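Long-range contacts in endoglucanase (Clostridium thermocellum, PDB 2E4T), which catalyses endo-hydrolysis of beta-1,4-glucan links in cellulose and probably xyloglucan, as the glycoside hydrolase family 44 catalytic module of a longer multidomain protein: residues T48-N52 with Q110-S116; V162-V166 with V218-D222; Y181-P187 with I227-Y233; F235-L241 with R255-D259. All blocks are in the same frame, centred on the assembly; numbering follows the deposited sequence. Where two conformers were deposited one is given.

Contact 1: T48-N52 with Q110-S116; sequences TTGYN and QAAGYVS
Segment 48-52 makes a type I beta turn from T48 to Y51 and then runs on extended, facing residues 110-116, where a loop enters the strand 114-116. CA atoms pair T49 with Q110 at 5.3 Å and G50 with V115 at 4.1 Å. Q110 folds back through chi1 m, chi2 p and chi3 51°, so that its NE2 donates to T48 O (2.9 Å) while also bonding T108; its CG lies 3.3 Å from Y51 O. A water donates to both Q110 OE1 and Y51 O, bridging them. S116 N donates to G50 O (2.9 Å). N52, chi1 t, sends ND2 to S116 O (2.9 Å), and its OD1 bonds the backbone of E54, a calcium ligand. V115 (m) points at the turn, with CG1 3.2 Å from Y51 O and CG2 3.6 Å from N52 CB. T49 (m) sets CG2 3.5 Å from A112 CB and turns OG1 to D184. A second water joins T49 O, G113 N and Y114 O. The contact ties the loop after barrel strand 40-43 to that after strand 104-109; around it, helix 158-169 packs on Q110 and Y51, helix 88-99 on Y51, and strand 134-138 pairs with 114-116.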
loop_
_atom_site.group_PDB
_atom_site.type_symbol
_atom_site.label_atom_id
_atom_site.label_comp_id
_atom_site.label_asym_id
_atom_site.label_seq_id
_atom_site.Cartn_x
_atom_site.Cartn_y
_atom_site.Cartn_z
ATOM N N THR A 48 -5.875 9.370 11.295
ATOM C CA THR A 48 -4.558 9.892 11.572
ATOM C C THR A 48 -4.395 11.399 11.274
ATOM O O THR A 48 -3.460 12.000 11.778
ATOM C CB THR A 48 -3.456 9.072 10.873
ATOM O OG1 THR A 48 -3.541 9.212 9.464
ATOM C CG2 THR A 48 -3.525 7.611 11.307
ATOM N N THR A 49 -5.346 11.998 10.542
ATOM C CA THR A 49 -5.192 13.413 10.195
ATOM C C THR A 49 -5.169 14.326 11.426
ATOM O O THR A 49 -4.379 15.254 11.516
ATOM C CB THR A 49 -6.320 13.808 9.224
ATOM O OG1 THR A 49 -6.139 13.099 8.003
ATOM C CG2 THR A 49 -6.343 15.333 8.997
ATOM N N GLY A 50 -6.093 14.035 12.373
ATOM C CA GLY A 50 -6.240 14.878 13.554
ATOM C C GLY A 50 -5.621 14.291 14.812
ATOM O O GLY A 50 -5.903 14.750 15.922
ATOM N N TYR A 51 -4.790 13.243 14.664
ATOM C CA TYR A 51 -4.111 12.633 15.796
ATOM C C TYR A 51 -3.085 13.593 16.403
ATOM O O TYR A 51 -2.241 14.141 15.694
ATOM C CB TYR A 51 -3.385 11.354 15.312
ATOM C CG TYR A 51 -2.462 10.759 16.366
ATOM C CD1 TYR A 51 -2.976 10.134 17.510
ATOM C CD2 TYR A 51 -1.079 10.877 16.235
ATOM C CE1 TYR A 51 -2.135 9.614 18.471
ATOM C CE2 TYR A 51 -0.223 10.369 17.215
ATOM C CZ TYR A 51 -0.752 9.767 18.343
ATOM O OH TYR A 51 0.124 9.307 19.308
ATOM N N ASN A 52 -3.167 13.761 17.738
ATOM C CA ASN A 52 -2.270 14.634 18.478
ATOM C C ASN A 52 -1.285 13.769 19.251
ATOM O O ASN A 52 -1.657 13.122 20.227
ATOM C CB ASN A 52 -3.099 15.489 19.430
ATOM C CG ASN A 52 -2.274 16.473 20.219
ATOM O OD1 ASN A 52 -1.057 16.319 20.360
ATOM N ND2 ASN A 52 -2.951 17.506 20.740
ATOM N N GLN A 110 0.861 14.844 10.560
ATOM C CA GLN A 110 -0.354 15.631 10.455
ATOM C C GLN A 110 -0.077 16.955 9.720
ATOM O O GLN A 110 0.746 17.768 10.161
ATOM C CB GLN A 110 -0.857 15.905 11.888
ATOM C CG GLN A 110 -1.367 14.637 12.572
ATOM C CD GLN A 110 -0.313 13.567 12.820
ATOM O OE1 GLN A 110 0.762 13.848 13.393
ATOM N NE2 GLN A 110 -0.615 12.327 12.401
ATOM N N ALA A 111 -0.787 17.147 8.599
ATOM C CA ALA A 111 -0.570 18.288 7.753
ATOM C C ALA A 111 -1.826 19.105 7.457
ATOM O O ALA A 111 -1.729 20.211 6.930
ATOM C CB ALA A 111 0.125 17.923 6.430
ATOM N N ALA A 112 -3.020 18.583 7.749
ATOM C CA ALA A 112 -4.253 19.294 7.412
ATOM C C ALA A 112 -4.337 20.633 8.176
ATOM O O ALA A 112 -4.995 21.557 7.687
ATOM C CB ALA A 112 -5.471 18.442 7.685
ATOM N N GLY A 113 -3.718 20.719 9.330
ATOM C CA GLY A 113 -3.433 21.997 9.969
ATOM C C GLY A 113 -3.635 22.032 11.464
ATOM O O GLY A 113 -3.047 22.892 12.136
ATOM N N TYR A 114 -4.461 21.117 11.984
ATOM C CA TYR A 114 -4.820 21.103 13.405
ATOM C C TYR A 114 -5.000 19.641 13.840
ATOM O O TYR A 114 -5.309 18.760 12.997
ATOM C CB TYR A 114 -6.152 21.839 13.636
ATOM C CG TYR A 114 -6.058 23.312 13.318
ATOM C CD1 TYR A 114 -5.750 24.240 14.325
ATOM C CD2 TYR A 114 -6.251 23.800 12.027
ATOM C CE1 TYR A 114 -5.622 25.591 14.029
ATOM C CE2 TYR A 114 -6.099 25.147 11.709
ATOM C CZ TYR A 114 -5.784 26.030 12.746
ATOM O OH TYR A 114 -5.649 27.376 12.431
ATOM N N VAL A 115 -4.884 19.430 15.138
ATOM C CA VAL A 115 -5.081 18.104 15.728
ATOM C C VAL A 115 -5.941 18.262 17.002
ATOM O O VAL A 115 -6.008 19.360 17.617
ATOM C CB VAL A 115 -3.731 17.396 16.081
ATOM C CG1 VAL A 115 -2.989 17.099 14.775
ATOM C CG2 VAL A 115 -2.896 18.222 17.027
ATOM N N SER A 116 -6.590 17.176 17.400
ATOM C CA SER A 116 -7.506 17.247 18.541
ATOM C C SER A 116 -6.811 17.757 19.808
ATOM O O SER A 116 -5.765 17.218 20.239
ATOM C CB SER A 116 -8.008 15.832 18.869
ATOM O OG SER A 116 -8.869 15.364 17.839
HETATM O O HOH W 1 -3.814 17.858 10.722
HETATM O O HOH W 2 0.405 14.689 16.131
#

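Contact 2: V162-V166 with V218-D222; sequences VNYLV and VKKVD
V221, a t rotamer, lays its CG1 against helix 162-166 between V162, N163 and V166: the carbon is 3.6 Å from N163 CA, 3.9 Å from V162 CG1 and 4.3 Å from V166 CG2. Both segments are helical, with 162-166 in the middle of helix 158-169 and 218-221 forming the last turn of helix 204-221, before D222 leaves helical geometry at phi/psi -133/91. The CA atoms nearest one another are V162 and V218 (6.7 Å), N163 and V221 (6.1 Å), and V166 and D222 (7.3 Å), so the chains advance side by side in the same sense. V162 and V166, one turn apart and both t, direct their CA-to-CB bonds at the partner. V162 also meets V218 deeper in, CG2 to CG2 at 4.2 Å. At the far end V166 CG2 lies 3.9 Å from D222 OD2, a carboxylate oxygen that accepts from the backbone of A172. No hydrogen bond crosses the interface; the three valine-valine contacts between methyl carbons make up its apolar part. V162 and V218 continue inward onto Y181 and L109 of the underlying strands. This is the lateral packing of two consecutive outer helices, those following the third and fourth strands, in a TIM, or (beta/alpha)8, barrel.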
loop_
_atom_site.group_PDB
_atom_site.type_symbol
_atom_site.label_atom_id
_atom_site.label_comp_id
_atom_site.label_asym_id
_atom_site.label_seq_id
_atom_site.Cartn_x
_atom_site.Cartn_y
_atom_site.Cartn_z
ATOM N N VAL A 162 8.705 13.574 15.565
ATOM C CA VAL A 162 9.729 12.718 14.946
ATOM C C VAL A 162 10.929 12.562 15.874
ATOM O O VAL A 162 11.491 11.472 16.038
ATOM C CB VAL A 162 10.101 13.227 13.547
ATOM C CG1 VAL A 162 11.251 12.412 12.969
ATOM C CG2 VAL A 162 8.885 13.148 12.637
ATOM N N ASN A 163 11.359 13.667 16.510
ATOM C CA ASN A 163 12.506 13.575 17.425
ATOM C C ASN A 163 12.212 12.568 18.568
ATOM O O ASN A 163 13.107 11.808 18.978
ATOM C CB ASN A 163 12.799 14.972 18.002
ATOM C CG ASN A 163 13.953 14.912 18.969
ATOM O OD1 ASN A 163 15.120 14.757 18.542
ATOM N ND2 ASN A 163 13.662 14.964 20.275
ATOM N N TYR A 164 10.986 12.568 19.098
ATOM C CA TYR A 164 10.638 11.629 20.159
ATOM C C TYR A 164 10.807 10.181 19.673
ATOM O O TYR A 164 11.354 9.306 20.393
ATOM C CB TYR A 164 9.204 11.914 20.621
ATOM C CG TYR A 164 8.749 11.044 21.759
ATOM C CD1 TYR A 164 8.821 11.543 23.057
ATOM C CD2 TYR A 164 8.206 9.765 21.567
ATOM C CE1 TYR A 164 8.419 10.782 24.154
ATOM C CE2 TYR A 164 7.805 9.017 22.680
ATOM C CZ TYR A 164 7.934 9.524 23.976
ATOM O OH TYR A 164 7.515 8.715 25.025
ATOM N N LEU A 165 10.331 9.928 18.464
ATOM C CA LEU A 165 10.414 8.579 17.873
ATOM C C LEU A 165 11.889 8.178 17.616
ATOM O O LEU A 165 12.286 7.043 17.920
ATOM C CB LEU A 165 9.602 8.519 16.593
ATOM C CG LEU A 165 8.108 8.723 16.809
ATOM C CD1 LEU A 165 7.405 8.822 15.438
ATOM C CD2 LEU A 165 7.457 7.663 17.654
ATOM N N VAL A 166 12.668 9.088 17.033
ATOM C CA VAL A 166 14.076 8.795 16.755
ATOM C C VAL A 166 14.848 8.587 18.059
ATOM O O VAL A 166 15.717 7.698 18.143
ATOM C CB VAL A 166 14.703 9.936 15.928
ATOM C CG1 VAL A 166 16.209 9.800 15.800
ATOM C CG2 VAL A 166 14.050 9.952 14.555
ATOM N N VAL A 218 11.081 17.160 8.875
ATOM C CA VAL A 218 11.375 15.768 9.242
ATOM C C VAL A 218 12.834 15.437 8.955
ATOM O O VAL A 218 13.513 14.822 9.788
ATOM C CB VAL A 218 10.440 14.801 8.454
ATOM C CG1 VAL A 218 10.883 13.341 8.656
ATOM C CG2 VAL A 218 9.017 15.004 8.857
ATOM N N LYS A 219 13.309 15.810 7.759
ATOM C CA LYS A 219 14.666 15.402 7.341
ATOM C C LYS A 219 15.758 16.103 8.132
ATOM O O LYS A 219 16.872 15.586 8.177
ATOM C CB LYS A 219 14.813 15.552 5.843
ATOM C CG LYS A 219 13.948 14.455 5.167
ATOM C CD LYS A 219 14.021 14.507 3.671
ATOM C CE LYS A 219 13.321 13.367 3.029
ATOM N NZ LYS A 219 14.045 12.183 2.712
ATOM N N LYS A 220 15.470 17.257 8.762
ATOM C CA LYS A 220 16.448 17.839 9.679
ATOM C C LYS A 220 16.640 16.968 10.917
ATOM O O LYS A 220 17.744 16.933 11.502
ATOM C CB LYS A 220 16.029 19.239 10.066
ATOM C CG LYS A 220 16.315 20.249 9.029
ATOM C CD LYS A 220 16.412 21.626 9.530
ATOM C CE LYS A 220 15.091 22.303 9.414
ATOM N NZ LYS A 220 15.225 23.726 9.928
ATOM N N VAL A 221 15.590 16.253 11.336
ATOM C CA VAL A 221 15.680 15.379 12.517
ATOM C C VAL A 221 16.213 14.000 12.116
ATOM O O VAL A 221 17.057 13.426 12.820
ATOM C CB VAL A 221 14.294 15.226 13.191
ATOM C CG1 VAL A 221 14.358 14.279 14.366
ATOM C CG2 VAL A 221 13.788 16.612 13.609
ATOM N N ASP A 222 15.691 13.444 11.012
ATOM C CA ASP A 222 16.065 12.115 10.543
ATOM C C ASP A 222 16.348 12.200 9.060
ATOM O O ASP A 222 15.441 12.053 8.228
ATOM C CB ASP A 222 15.002 11.058 10.815
ATOM C CG ASP A 222 15.504 9.672 10.518
ATOM O OD1 ASP A 222 16.562 9.543 9.824
ATOM O OD2 ASP A 222 14.838 8.697 10.964
#

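Contact 3: Y181-P187 with I227-Y233; sequences YSIDNEP and IFGPALY
Three backbone hydrogen bonds fix the register: F228 N to Y181 O, I183 N to F228 O, and E186 N to A231 O, each 2.9 Å. The first two belong to regular parallel pairing of Y181 with I227 and S182 with F228 (CA-CA 5.2 and 4.6 Å), the axes 4.7 Å apart and inclined by 26°. Beyond it the regular pairing breaks off around D184, and the chains meet again at N185 and E186, whose CA atoms lie 5.3 Å from that of A231 and 4.8 Å from that of L232. I183 centres an inverse gamma turn, D184 and E186 have positive phi (61° and 47°), and a cis peptide precedes P230, with A231 left-handed at 61/45. A water donating to I183 O and P230 O fills the gap. Another donates to E186 OE2 and Y233 O. Packing completes the pairing: I183 CD1 touches I227 CG2 (3.6 Å), and P187 CG touches L232 CD2 (4.2 Å). At G229 a beta carbon would sit only 3.1 Å from I183 CD1. N185-E186-P187 is the Asn-Glu-Pro sequence that in clan GH-A carries the acid/base glutamate after the fourth barrel strand, consistent with such a role here; N185 OD1 bonds R42 and H283. Strands 104-109 and 279-284 flank the pair, while helix 204-221 packs over I183, P187 and I227.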
loop_
_atom_site.group_PDB
_atom_site.type_symbol
_atom_site.label_atom_id
_atom_site.label_comp_id
_atom_site.label_asym_id
_atom_site.label_seq_id
_atom_site.Cartn_x
_atom_site.Cartn_y
_atom_site.Cartn_z
ATOM N N TYR A 181 7.586 8.264 6.774
ATOM C CA TYR A 181 6.527 9.116 7.256
ATOM C C TYR A 181 5.706 9.568 6.083
ATOM O O TYR A 181 6.221 9.894 5.004
ATOM C CB TYR A 181 7.094 10.360 7.977
ATOM C CG TYR A 181 7.870 9.996 9.226
ATOM C CD1 TYR A 181 7.213 9.701 10.410
ATOM C CD2 TYR A 181 9.259 9.864 9.182
ATOM C CE1 TYR A 181 7.925 9.317 11.565
ATOM C CE2 TYR A 181 9.969 9.458 10.296
ATOM C CZ TYR A 181 9.305 9.160 11.493
ATOM O OH TYR A 181 9.960 8.765 12.631
ATOM N N SER A 182 4.370 9.641 6.305
ATOM C CA SER A 182 3.447 10.130 5.285
ATOM C C SER A 182 3.013 11.560 5.580
ATOM O O SER A 182 2.800 11.931 6.752
ATOM C CB SER A 182 2.200 9.223 5.280
ATOM O OG SER A 182 1.194 9.611 4.367
ATOM N N ILE A 183 2.841 12.323 4.496
ATOM C CA ILE A 183 2.292 13.683 4.584
ATOM C C ILE A 183 0.732 13.541 4.697
ATOM O O ILE A 183 -0.008 13.668 3.733
ATOM C CB ILE A 183 2.706 14.523 3.394
ATOM C CG1 ILE A 183 4.233 14.554 3.243
ATOM C CG2 ILE A 183 2.229 15.972 3.614
ATOM C CD1 ILE A 183 4.746 14.991 1.950
ATOM N N ASP A 184 0.290 13.220 5.911
ATOM C CA ASP A 184 -1.162 13.129 6.161
ATOM C C ASP A 184 -1.795 12.039 5.273
ATOM O O ASP A 184 -1.138 11.022 4.959
ATOM C CB ASP A 184 -1.801 14.532 6.064
ATOM C CG ASP A 184 -3.016 14.745 6.931
ATOM O OD1 ASP A 184 -4.072 14.141 6.609
ATOM O OD2 ASP A 184 -2.921 15.523 7.922
ATOM N N ASN A 185 -3.068 12.235 4.967
ATOM C CA ASN A 185 -3.885 11.205 4.352
ATOM C C ASN A 185 -4.956 11.926 3.513
ATOM O O ASN A 185 -5.664 12.781 4.012
ATOM C CB ASN A 185 -4.629 10.419 5.467
ATOM C CG ASN A 185 -5.450 9.279 4.885
ATOM O OD1 ASN A 185 -4.870 8.314 4.292
ATOM N ND2 ASN A 185 -6.769 9.390 4.963
ATOM N N GLU A 186 -5.059 11.544 2.236
ATOM C CA GLU A 186 -6.180 11.947 1.375
ATOM C C GLU A 186 -6.468 13.441 1.485
ATOM O O GLU A 186 -7.590 13.868 1.797
ATOM C CB GLU A 186 -7.429 11.093 1.630
ATOM C CG GLU A 186 -7.120 9.615 1.344
ATOM C CD GLU A 186 -8.310 8.712 1.369
ATOM O OE1 GLU A 186 -9.437 9.124 1.774
ATOM O OE2 GLU A 186 -8.123 7.511 0.977
ATOM N N PRO A 187 -5.511 14.289 1.089
ATOM C CA PRO A 187 -5.705 15.744 1.241
ATOM C C PRO A 187 -6.859 16.274 0.413
ATOM O O PRO A 187 -7.518 17.258 0.856
ATOM C CB PRO A 187 -4.346 16.324 0.781
ATOM C CG PRO A 187 -3.764 15.240 -0.116
ATOM C CD PRO A 187 -4.165 13.952 0.585
ATOM N N ILE A 227 10.036 10.150 2.931
ATOM C CA ILE A 227 8.777 10.900 2.909
ATOM C C ILE A 227 7.909 10.400 1.775
ATOM O O ILE A 227 8.322 10.312 0.600
ATOM C CB ILE A 227 9.099 12.428 2.744
ATOM C CG1 ILE A 227 9.719 12.973 4.022
ATOM C CG2 ILE A 227 7.842 13.191 2.320
ATOM C CD1 ILE A 227 8.653 13.145 5.193
ATOM N N PHE A 228 6.654 10.078 2.159
ATOM C CA PHE A 228 5.623 9.562 1.272
ATOM C C PHE A 228 4.536 10.627 1.086
ATOM O O PHE A 228 4.070 11.221 2.078
ATOM C CB PHE A 228 4.914 8.344 1.940
ATOM C CG PHE A 228 5.713 7.072 2.018
ATOM C CD1 PHE A 228 6.920 7.005 2.706
ATOM C CD2 PHE A 228 5.218 5.911 1.425
ATOM C CE1 PHE A 228 7.621 5.810 2.806
ATOM C CE2 PHE A 228 5.912 4.708 1.544
ATOM C CZ PHE A 228 7.137 4.666 2.233
ATOM N N GLY A 229 4.095 10.816 -0.158
ATOM C CA GLY A 229 2.943 11.654 -0.393
ATOM C C GLY A 229 2.524 11.511 -1.841
ATOM O O GLY A 229 3.283 10.976 -2.661
ATOM N N PRO A 230 1.301 11.963 -2.173
ATOM C CA PRO A 230 0.380 12.694 -1.306
ATOM C C PRO A 230 -0.702 11.863 -0.618
ATOM O O PRO A 230 -1.595 12.438 -0.000
ATOM C CB PRO A 230 -0.246 13.790 -2.247
ATOM C CG PRO A 230 0.218 13.437 -3.657
ATOM C CD PRO A 230 0.849 12.023 -3.573
ATOM N N ALA A 231 -0.635 10.516 -0.752
ATOM C CA ALA A 231 -1.663 9.638 -0.142
ATOM C C ALA A 231 -3.040 9.961 -0.741
ATOM O O ALA A 231 -4.059 10.056 -0.040
ATOM C CB ALA A 231 -1.659 9.690 1.374
ATOM N N LEU A 232 -3.065 10.111 -2.074
ATOM C CA LEU A 232 -4.295 10.499 -2.778
ATOM C C LEU A 232 -5.340 9.402 -2.739
ATOM O O LEU A 232 -5.019 8.187 -2.894
ATOM C CB LEU A 232 -3.963 10.862 -4.234
ATOM C CG LEU A 232 -3.004 12.016 -4.419
ATOM C CD1 LEU A 232 -2.727 12.201 -5.906
ATOM C CD2 LEU A 232 -3.544 13.320 -3.813
ATOM N N TYR A 233 -6.614 9.788 -2.619
ATOM C CA TYR A 233 -7.624 8.797 -2.326
ATOM C C TYR A 233 -7.969 7.894 -3.532
ATOM O O TYR A 233 -8.452 6.755 -3.352
ATOM C CB TYR A 233 -8.934 9.441 -1.806
ATOM C CG TYR A 233 -9.868 9.948 -2.878
ATOM C CD1 TYR A 233 -10.860 9.120 -3.388
ATOM C CD2 TYR A 233 -9.771 11.235 -3.350
ATOM C CE1 TYR A 233 -11.753 9.559 -4.382
ATOM C CE2 TYR A 233 -10.640 11.689 -4.344
ATOM C CZ TYR A 233 -11.621 10.851 -4.833
ATOM O OH TYR A 233 -12.527 11.240 -5.809
HETATM O O HOH W 3 -0.443 14.695 1.207
HETATM O O HOH W 4 -9.492 5.985 -0.875
#

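Contact 4: F235-L241 with R255-D259; sequences FAAYETL and RWFID
R255 enters only through a water, which donates to R255 O (2.8 Å) and to E239 OE2 (2.9 Å); E239 OE1 meanwhile pairs with K332. W256, extended at -160/165, occupies the N-cap position of helix 257-272. Its p rotamer lays the indole beside helix 235-240, CZ3 being 3.9 Å from Y238 CB and 4.0 Å from F235 CE1, while NE1 bonds S345. The CA of W256 lies 4.5 Å from that of E239. At F257 the chain turns helical and N donates to E239 O (2.8 Å). The F257 ring, chi1 t, takes L241 over one face in a CH-pi contact, L241 CB standing 4.1 Å from the centroid; L241 follows helix 235-240 with positive phi, 53/44, and its CA-to-CB bond points toward segment 255-259. I258 N bonds Y238 O (3.1 Å), and I258 CG1, from an m, m side chain, packs on Y238 CB at 3.8 Å. D259 faces S345 instead, bonding it through OD1. Carbonyls near the C-terminal end of a short helix thus receive amides from the first turn of a longer one, a helix-to-helix junction within the beta-alpha connection after the fifth strand of the TIM barrel.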
loop_
_atom_site.group_PDB
_atom_site.type_symbol
_atom_site.label_atom_id
_atom_site.label_comp_id
_atom_site.label_asym_id
_atom_site.label_seq_id
_atom_site.Cartn_x
_atom_site.Cartn_y
_atom_site.Cartn_z
ATOM N N PHE A 235 -8.563 8.043 -8.275
ATOM C CA PHE A 235 -8.177 8.589 -9.560
ATOM C C PHE A 235 -8.512 10.077 -9.716
ATOM O O PHE A 235 -7.696 10.813 -10.296
ATOM C CB PHE A 235 -8.819 7.762 -10.693
ATOM C CG PHE A 235 -8.261 8.145 -12.014
ATOM C CD1 PHE A 235 -7.126 7.501 -12.513
ATOM C CD2 PHE A 235 -8.794 9.233 -12.744
ATOM C CE1 PHE A 235 -6.542 7.897 -13.705
ATOM C CE2 PHE A 235 -8.166 9.660 -13.917
ATOM C CZ PHE A 235 -7.054 8.975 -14.363
ATOM N N ALA A 236 -9.693 10.532 -9.298
ATOM C CA ALA A 236 -9.993 11.954 -9.517
ATOM C C ALA A 236 -9.005 12.876 -8.788
ATOM O O ALA A 236 -8.750 13.996 -9.242
ATOM C CB ALA A 236 -11.431 12.289 -9.117
ATOM N N ALA A 237 -8.464 12.427 -7.656
ATOM C CA ALA A 237 -7.401 13.181 -7.010
ATOM C C ALA A 237 -6.081 13.106 -7.789
ATOM O O ALA A 237 -5.342 14.094 -7.878
ATOM C CB ALA A 237 -7.210 12.744 -5.562
ATOM N N TYR A 238 -5.771 11.911 -8.343
ATOM C CA TYR A 238 -4.588 11.804 -9.216
ATOM C C TYR A 238 -4.693 12.811 -10.364
ATOM O O TYR A 238 -3.688 13.390 -10.802
ATOM C CB TYR A 238 -4.463 10.427 -9.891
ATOM C CG TYR A 238 -4.369 9.177 -9.046
ATOM C CD1 TYR A 238 -4.632 9.103 -7.677
ATOM C CD2 TYR A 238 -4.096 7.973 -9.725
ATOM C CE1 TYR A 238 -4.684 7.885 -7.029
ATOM C CE2 TYR A 238 -4.117 6.758 -9.071
ATOM C CZ TYR A 238 -4.421 6.682 -7.728
ATOM O OH TYR A 238 -4.486 5.454 -7.144
ATOM N N GLU A 239 -5.915 12.955 -10.908
ATOM C CA GLU A 239 -6.036 13.745 -12.131
ATOM C C GLU A 239 -6.046 15.248 -11.864
ATOM O O GLU A 239 -5.329 16.007 -12.530
ATOM C CB GLU A 239 -7.278 13.329 -12.941
ATOM C CG GLU A 239 -7.178 13.865 -14.355
ATOM C CD GLU A 239 -8.362 13.623 -15.236
ATOM O OE1 GLU A 239 -9.294 12.911 -14.878
ATOM O OE2 GLU A 239 -8.345 14.177 -16.382
ATOM N N THR A 240 -6.852 15.700 -10.906
ATOM C CA THR A 240 -7.121 17.129 -10.721
ATOM C C THR A 240 -7.133 17.534 -9.237
ATOM O O THR A 240 -7.590 18.655 -8.919
ATOM C CB THR A 240 -8.503 17.512 -11.312
ATOM O OG1 THR A 240 -9.505 16.854 -10.529
ATOM C CG2 THR A 240 -8.619 17.156 -12.783
ATOM N N LEU A 241 -6.650 16.672 -8.335
ATOM C CA LEU A 241 -6.729 16.961 -6.903
ATOM C C LEU A 241 -8.186 17.285 -6.540
ATOM O O LEU A 241 -8.503 18.176 -5.769
ATOM C CB LEU A 241 -5.714 18.012 -6.480
ATOM C CG LEU A 241 -5.444 18.109 -4.965
ATOM C CD1 LEU A 241 -4.759 16.842 -4.442
ATOM C CD2 LEU A 241 -4.562 19.330 -4.684
ATOM N N ARG A 255 -0.404 17.155 -17.651
ATOM C CA ARG A 255 -1.373 16.192 -18.086
ATOM C C ARG A 255 -2.331 15.794 -16.931
ATOM O O ARG A 255 -3.495 15.420 -17.180
ATOM C CB ARG A 255 -0.645 14.938 -18.659
ATOM C CG ARG A 255 -1.507 14.026 -19.514
ATOM C CD ARG A 255 -0.662 12.990 -20.193
ATOM N NE ARG A 255 -0.196 11.903 -19.297
ATOM C CZ ARG A 255 -0.667 10.669 -19.226
ATOM N NH1 ARG A 255 -1.739 10.287 -19.927
ATOM N NH2 ARG A 255 -0.032 9.787 -18.460
ATOM N N TRP A 256 -1.794 15.757 -15.717
ATOM C CA TRP A 256 -2.560 15.415 -14.514
ATOM C C TRP A 256 -1.811 15.937 -13.305
ATOM O O TRP A 256 -0.590 16.277 -13.383
ATOM C CB TRP A 256 -2.903 13.936 -14.379
ATOM C CG TRP A 256 -1.811 12.919 -14.382
ATOM C CD1 TRP A 256 -0.489 13.039 -14.804
ATOM C CD2 TRP A 256 -1.980 11.536 -14.029
ATOM N NE1 TRP A 256 0.140 11.808 -14.739
ATOM C CE2 TRP A 256 -0.744 10.884 -14.261
ATOM C CE3 TRP A 256 -3.072 10.800 -13.555
ATOM C CZ2 TRP A 256 -0.586 9.522 -14.043
ATOM C CZ3 TRP A 256 -2.914 9.456 -13.347
ATOM C CH2 TRP A 256 -1.676 8.823 -13.587
ATOM N N PHE A 257 -2.502 15.985 -12.175
ATOM C CA PHE A 257 -1.938 16.446 -10.914
ATOM C C PHE A 257 -0.718 15.624 -10.511
ATOM O O PHE A 257 0.241 16.206 -9.947
ATOM C CB PHE A 257 -2.995 16.487 -9.802
ATOM C CG PHE A 257 -2.401 16.898 -8.503
ATOM C CD1 PHE A 257 -2.114 18.222 -8.229
ATOM C CD2 PHE A 257 -2.096 15.928 -7.544
ATOM C CE1 PHE A 257 -1.465 18.591 -7.048
ATOM C CE2 PHE A 257 -1.457 16.283 -6.360
ATOM C CZ PHE A 257 -1.140 17.621 -6.102
ATOM N N ILE A 258 -0.686 14.318 -10.791
ATOM C CA ILE A 258 0.523 13.542 -10.468
ATOM C C ILE A 258 1.769 14.204 -11.011
ATOM O O ILE A 258 2.803 14.302 -10.317
ATOM C CB ILE A 258 0.380 12.128 -11.103
ATOM C CG1 ILE A 258 -0.787 11.334 -10.475
ATOM C CG2 ILE A 258 1.692 11.369 -11.037
ATOM C CD1 ILE A 258 -0.618 10.994 -9.009
ATOM N N ASP A 259 1.725 14.680 -12.279
ATOM C CA ASP A 259 2.926 15.308 -12.870
ATOM C C ASP A 259 3.286 16.604 -12.180
ATOM O O ASP A 259 4.477 16.907 -11.982
ATOM C CB ASP A 259 2.670 15.599 -14.351
ATOM C CG ASP A 259 2.619 14.327 -15.202
ATOM O OD1 ASP A 259 3.095 13.274 -14.745
ATOM O OD2 ASP A 259 2.137 14.454 -16.368
HETATM O O HOH W 5 -6.247 16.082 -17.010
#

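How the contacts relate
Contact 3 is the innermost, its centre about 12 Å from the centre of the chain, and alone pairs two barrel strands, chiefly through backbone hydrogen bonds. Contact 2, partly buried, joins the helices that precede those same strands; no hydrogen bond crosses it and valines dominate, with the D222 carboxylate at one end. It rests on contact 3 where V162, L165 and V218 pack on Y181. Contacts 1 and 4, also buried, belong to the connections beyond the strands. Like contact 3 they use bridging waters, but contact 1 adds side-chain amides (Q110, N52) and contact 4 aromatic packing of W256 and F257. Each meets contact 3: contact 1 through D184, contact 4 through L232.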